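Local coordinates for protein glycoside hydrolase family 81 (Clostridium thermocellum, PDB 6FOP) that probably hydrolyses the beta-1,3-glucosidic bonds of laminarin and related glucans as a family 81 glucanase of the cellulosome, at residues I369-F380 with A426-W437. Sequence-based numbering, arbitrary orientation.
With CA (calcium ion), chain C; CA (calcium ion), chain D.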
# COMPACT_ATOMS: atom_id res chain seq x y z
N ILE A 369 -14.85 16.87 -20.72
CA ILE A 369 -14.50 15.66 -21.51
C ILE A 369 -13.44 15.97 -22.54
O ILE A 369 -12.50 15.21 -22.75
CB ILE A 369 -15.70 15.01 -22.23
CG1 ILE A 369 -16.61 14.38 -21.19
CG2 ILE A 369 -15.26 13.93 -23.23
CD1 ILE A 369 -17.90 13.77 -21.72
N SER A 370 -13.59 17.10 -23.23
CA SER A 370 -12.64 17.50 -24.27
C SER A 370 -11.23 17.64 -23.70
O SER A 370 -10.26 17.17 -24.28
CB SER A 370 -13.05 18.82 -24.93
OG SER A 370 -12.08 19.25 -25.88
N PHE A 371 -11.13 18.33 -22.56
CA PHE A 371 -9.82 18.51 -21.93
C PHE A 371 -9.26 17.19 -21.39
O PHE A 371 -8.07 16.93 -21.55
CB PHE A 371 -9.82 19.60 -20.84
CG PHE A 371 -8.42 19.98 -20.42
CD1 PHE A 371 -7.67 20.82 -21.22
CD2 PHE A 371 -7.82 19.42 -19.30
CE1 PHE A 371 -6.38 21.18 -20.89
CE2 PHE A 371 -6.52 19.79 -18.96
CZ PHE A 371 -5.81 20.66 -19.75
N MET A 372 -10.12 16.38 -20.80
CA MET A 372 -9.68 15.09 -20.30
C MET A 372 -9.12 14.24 -21.45
O MET A 372 -8.02 13.68 -21.36
CB MET A 372 -10.83 14.35 -19.61
CG MET A 372 -11.22 14.99 -18.30
SD MET A 372 -12.87 14.50 -17.70
CE MET A 372 -12.54 12.80 -17.19
N LYS A 373 -9.88 14.13 -22.54
CA LYS A 373 -9.43 13.35 -23.67
C LYS A 373 -8.19 13.95 -24.31
O LYS A 373 -7.21 13.24 -24.55
CB LYS A 373 -10.53 13.19 -24.71
CG LYS A 373 -11.65 12.23 -24.34
CD LYS A 373 -12.65 12.09 -25.50
CE LYS A 373 -13.63 10.95 -25.32
NZ LYS A 373 -14.51 10.83 -26.51
N SER A 374 -8.21 15.24 -24.66
CA SER A 374 -7.09 15.80 -25.41
C SER A 374 -5.80 15.71 -24.58
O SER A 374 -4.72 15.42 -25.11
CB SER A 374 -7.37 17.23 -25.87
OG SER A 374 -7.54 18.12 -24.77
N SER A 375 -5.91 15.95 -23.27
CA SER A 375 -4.71 15.92 -22.46
C SER A 375 -4.20 14.48 -22.27
O SER A 375 -3.00 14.28 -22.36
CB SER A 375 -4.88 16.65 -21.14
OG SER A 375 -5.78 15.97 -20.31
N LEU A 376 -5.09 13.51 -22.05
CA LEU A 376 -4.67 12.12 -21.95
C LEU A 376 -4.05 11.65 -23.27
O LEU A 376 -3.03 10.97 -23.27
CB LEU A 376 -5.79 11.20 -21.50
CG LEU A 376 -6.17 11.34 -20.04
CD1 LEU A 376 -7.36 10.46 -19.76
CD2 LEU A 376 -5.00 11.02 -19.09
N GLU A 377 -4.65 12.03 -24.40
CA GLU A 377 -4.11 11.61 -25.69
C GLU A 377 -2.71 12.21 -25.89
O GLU A 377 -1.82 11.54 -26.38
CB GLU A 377 -5.06 12.02 -26.82
CG GLU A 377 -6.41 11.30 -26.76
CD GLU A 377 -7.45 11.84 -27.71
OE1 GLU A 377 -7.09 12.55 -28.67
OE2 GLU A 377 -8.65 11.52 -27.51
N ASP A 378 -2.49 13.44 -25.42
CA ASP A 378 -1.15 14.07 -25.48
C ASP A 378 -0.17 13.29 -24.56
O ASP A 378 0.88 12.82 -25.01
CB ASP A 378 -1.25 15.58 -25.12
CG ASP A 378 0.06 16.33 -25.33
OD1 ASP A 378 1.16 15.72 -25.49
OD2 ASP A 378 -0.01 17.58 -25.36
N TRP A 379 -0.54 13.14 -23.30
CA TRP A 379 0.34 12.41 -22.38
C TRP A 379 0.66 11.02 -22.89
O TRP A 379 1.77 10.54 -22.67
CB TRP A 379 -0.25 12.35 -20.96
CG TRP A 379 -0.01 13.60 -20.14
CD1 TRP A 379 -0.86 14.67 -19.97
CD2 TRP A 379 1.14 13.90 -19.36
NE1 TRP A 379 -0.29 15.59 -19.15
CE2 TRP A 379 0.93 15.13 -18.74
CE3 TRP A 379 2.34 13.22 -19.11
CZ2 TRP A 379 1.90 15.72 -17.91
CZ3 TRP A 379 3.27 13.79 -18.30
CH2 TRP A 379 3.05 15.01 -17.69
N PHE A 380 -0.32 10.36 -23.52
CA PHE A 380 -0.18 8.98 -23.98
C PHE A 380 0.46 8.85 -25.36
O PHE A 380 0.45 7.75 -25.92
CB PHE A 380 -1.54 8.24 -23.94
CG PHE A 380 -2.13 8.04 -22.58
CD1 PHE A 380 -1.35 8.07 -21.41
CD2 PHE A 380 -3.49 7.78 -22.45
CE1 PHE A 380 -1.92 7.85 -20.17
CE2 PHE A 380 -4.05 7.56 -21.22
CZ PHE A 380 -3.27 7.60 -20.07
N ALA A 426 -9.37 9.59 -14.58
CA ALA A 426 -9.89 10.28 -15.76
C ALA A 426 -10.12 9.30 -16.89
O ALA A 426 -11.15 9.37 -17.57
CB ALA A 426 -8.95 11.38 -16.18
N ALA A 427 -9.19 8.39 -17.11
CA ALA A 427 -9.36 7.39 -18.18
C ALA A 427 -10.57 6.52 -17.94
O ALA A 427 -11.29 6.18 -18.87
CB ALA A 427 -8.13 6.54 -18.29
N ALA A 428 -10.78 6.11 -16.69
CA ALA A 428 -11.95 5.31 -16.33
C ALA A 428 -13.26 6.05 -16.57
O ALA A 428 -14.23 5.44 -17.07
CB ALA A 428 -11.84 4.83 -14.89
N GLN A 429 -13.31 7.33 -16.17
CA GLN A 429 -14.53 8.09 -16.44
C GLN A 429 -14.80 8.20 -17.94
O GLN A 429 -15.96 8.11 -18.37
CB GLN A 429 -14.44 9.46 -15.80
CG GLN A 429 -14.43 9.50 -14.27
CD GLN A 429 -15.67 8.91 -13.62
OE1 GLN A 429 -16.70 8.74 -14.27
NE2 GLN A 429 -15.59 8.60 -12.34
N ILE A 430 -13.75 8.37 -18.75
CA ILE A 430 -13.94 8.34 -20.20
C ILE A 430 -14.44 6.96 -20.64
O ILE A 430 -15.39 6.87 -21.43
CB ILE A 430 -12.68 8.76 -20.97
CG1 ILE A 430 -12.32 10.19 -20.65
CG2 ILE A 430 -12.87 8.57 -22.46
CD1 ILE A 430 -10.93 10.56 -21.06
N ALA A 431 -13.82 5.90 -20.14
CA ALA A 431 -14.23 4.54 -20.52
C ALA A 431 -15.68 4.18 -20.25
O ALA A 431 -16.31 3.48 -21.03
CB ALA A 431 -13.31 3.53 -19.86
N LEU A 432 -16.23 4.72 -19.16
CA LEU A 432 -17.63 4.50 -18.79
C LEU A 432 -18.58 5.14 -19.82
O LEU A 432 -19.72 4.72 -19.94
CB LEU A 432 -17.92 5.07 -17.40
CG LEU A 432 -17.29 4.27 -16.26
CD1 LEU A 432 -17.27 5.09 -14.97
CD2 LEU A 432 -18.02 2.95 -16.06
N ARG A 433 -18.08 6.14 -20.55
CA ARG A 433 -18.85 6.91 -21.51
C ARG A 433 -18.53 6.61 -22.96
O ARG A 433 -19.32 6.91 -23.85
CB ARG A 433 -18.63 8.39 -21.25
CG ARG A 433 -19.16 8.85 -19.90
CD ARG A 433 -18.54 10.15 -19.48
NE ARG A 433 -19.18 10.66 -18.28
CZ ARG A 433 -18.91 10.28 -17.02
NH1 ARG A 433 -17.96 9.39 -16.78
NH2 ARG A 433 -19.55 10.80 -16.00
N ASP A 434 -17.37 6.01 -23.22
CA ASP A 434 -16.86 5.92 -24.57
C ASP A 434 -16.02 4.65 -24.66
O ASP A 434 -14.79 4.69 -24.43
CB ASP A 434 -16.08 7.16 -24.95
CG ASP A 434 -15.63 7.15 -26.37
OD1 ASP A 434 -15.68 6.10 -27.03
OD2 ASP A 434 -15.16 8.22 -26.84
N PRO A 435 -16.68 3.51 -24.95
CA PRO A 435 -15.97 2.25 -25.08
C PRO A 435 -14.99 2.23 -26.25
O PRO A 435 -14.03 1.45 -26.24
CB PRO A 435 -17.10 1.23 -25.29
CG PRO A 435 -18.21 2.00 -25.93
CD PRO A 435 -18.10 3.39 -25.37
N GLN A 436 -15.25 3.04 -27.26
CA GLN A 436 -14.39 3.14 -28.43
C GLN A 436 -13.02 3.73 -28.03
O GLN A 436 -11.97 3.13 -28.27
CB GLN A 436 -15.15 4.02 -29.45
CG GLN A 436 -14.43 4.38 -30.71
CD GLN A 436 -15.26 5.33 -31.53
OE1 GLN A 436 -15.60 6.42 -31.07
NE2 GLN A 436 -15.62 4.92 -32.71
N TRP A 437 -13.06 4.86 -27.34
CA TRP A 437 -11.82 5.55 -26.91
C TRP A 437 -10.94 4.65 -26.01
O TRP A 437 -9.71 4.61 -26.14
CB TRP A 437 -12.20 6.81 -26.12
CG TRP A 437 -11.07 7.72 -25.81
CD1 TRP A 437 -10.67 8.81 -26.53
CD2 TRP A 437 -10.19 7.67 -24.66
NE1 TRP A 437 -9.62 9.42 -25.93
CE2 TRP A 437 -9.28 8.73 -24.80
CE3 TRP A 437 -10.08 6.82 -23.56
CZ2 TRP A 437 -8.29 9.00 -23.86
CZ3 TRP A 437 -9.08 7.07 -22.62
CH2 TRP A 437 -8.20 8.15 -22.77
CA CA C . 2.73 14.02 -25.86
CA CA D . 2.28 17.79 -26.53
O HOH W 1 1.44 19.91 -26.87
O HOH W 2 3.51 18.60 -24.90
O HOH W 3 1.22 16.99 -28.50
O HOH W 4 3.71 18.64 -28.27
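Trp437 is pinned to helix 362-379 through its ring edge and one face. At the edge, NE1 donates to Glu377 OE2 at 2.8 Å with an N-H...O angle of 157°; the acceptor lies in the indole plane and uses its anti lone pair, while the carboxylate is turned 33° from the ring. Over a face, the aliphatic part of Lys373 runs past the indole, its CG 4.2 Å from the centroid of the five-membered ring in a CH-pi contact. Extended beyond CG, the lysine chain carries NZ to Asp434, where a salt bridge of 2.7 Å forms on the anti lone pair of OD2. The other carboxylate oxygen, OD1, N-caps the following short helix by accepting from Trp437 N at 2.9 Å; one aspartate thus holds the lysine ammonium and the backbone N of the tryptophan whose face that lysine covers.

Deeper in the interface, Leu376 is a knob in a hole made by Ala426, Ala427, Ile430 and Trp437, with its CD1 3.8 Å from Ile430 CD1. Met372 bends at its last torsion and brings CE within 4.0 Å of Ala426 CB. The axes of segments 369-379 and 426-433 cross at -118° and approach to 10.1 Å.

Farther out, Trp443 of helix 440-455 meets the Trp437 ring, and Glu357 holds Arg433 by a salt bridge. Asp378, one residue beyond Glu377, bridges two calcium ions, with Glu386 also binding both. The clan is that of the six-hairpin glycosidases, and the contact is consistent with neighbouring helices of the (alpha/alpha)6 barrel of the family 81 C-terminal domain.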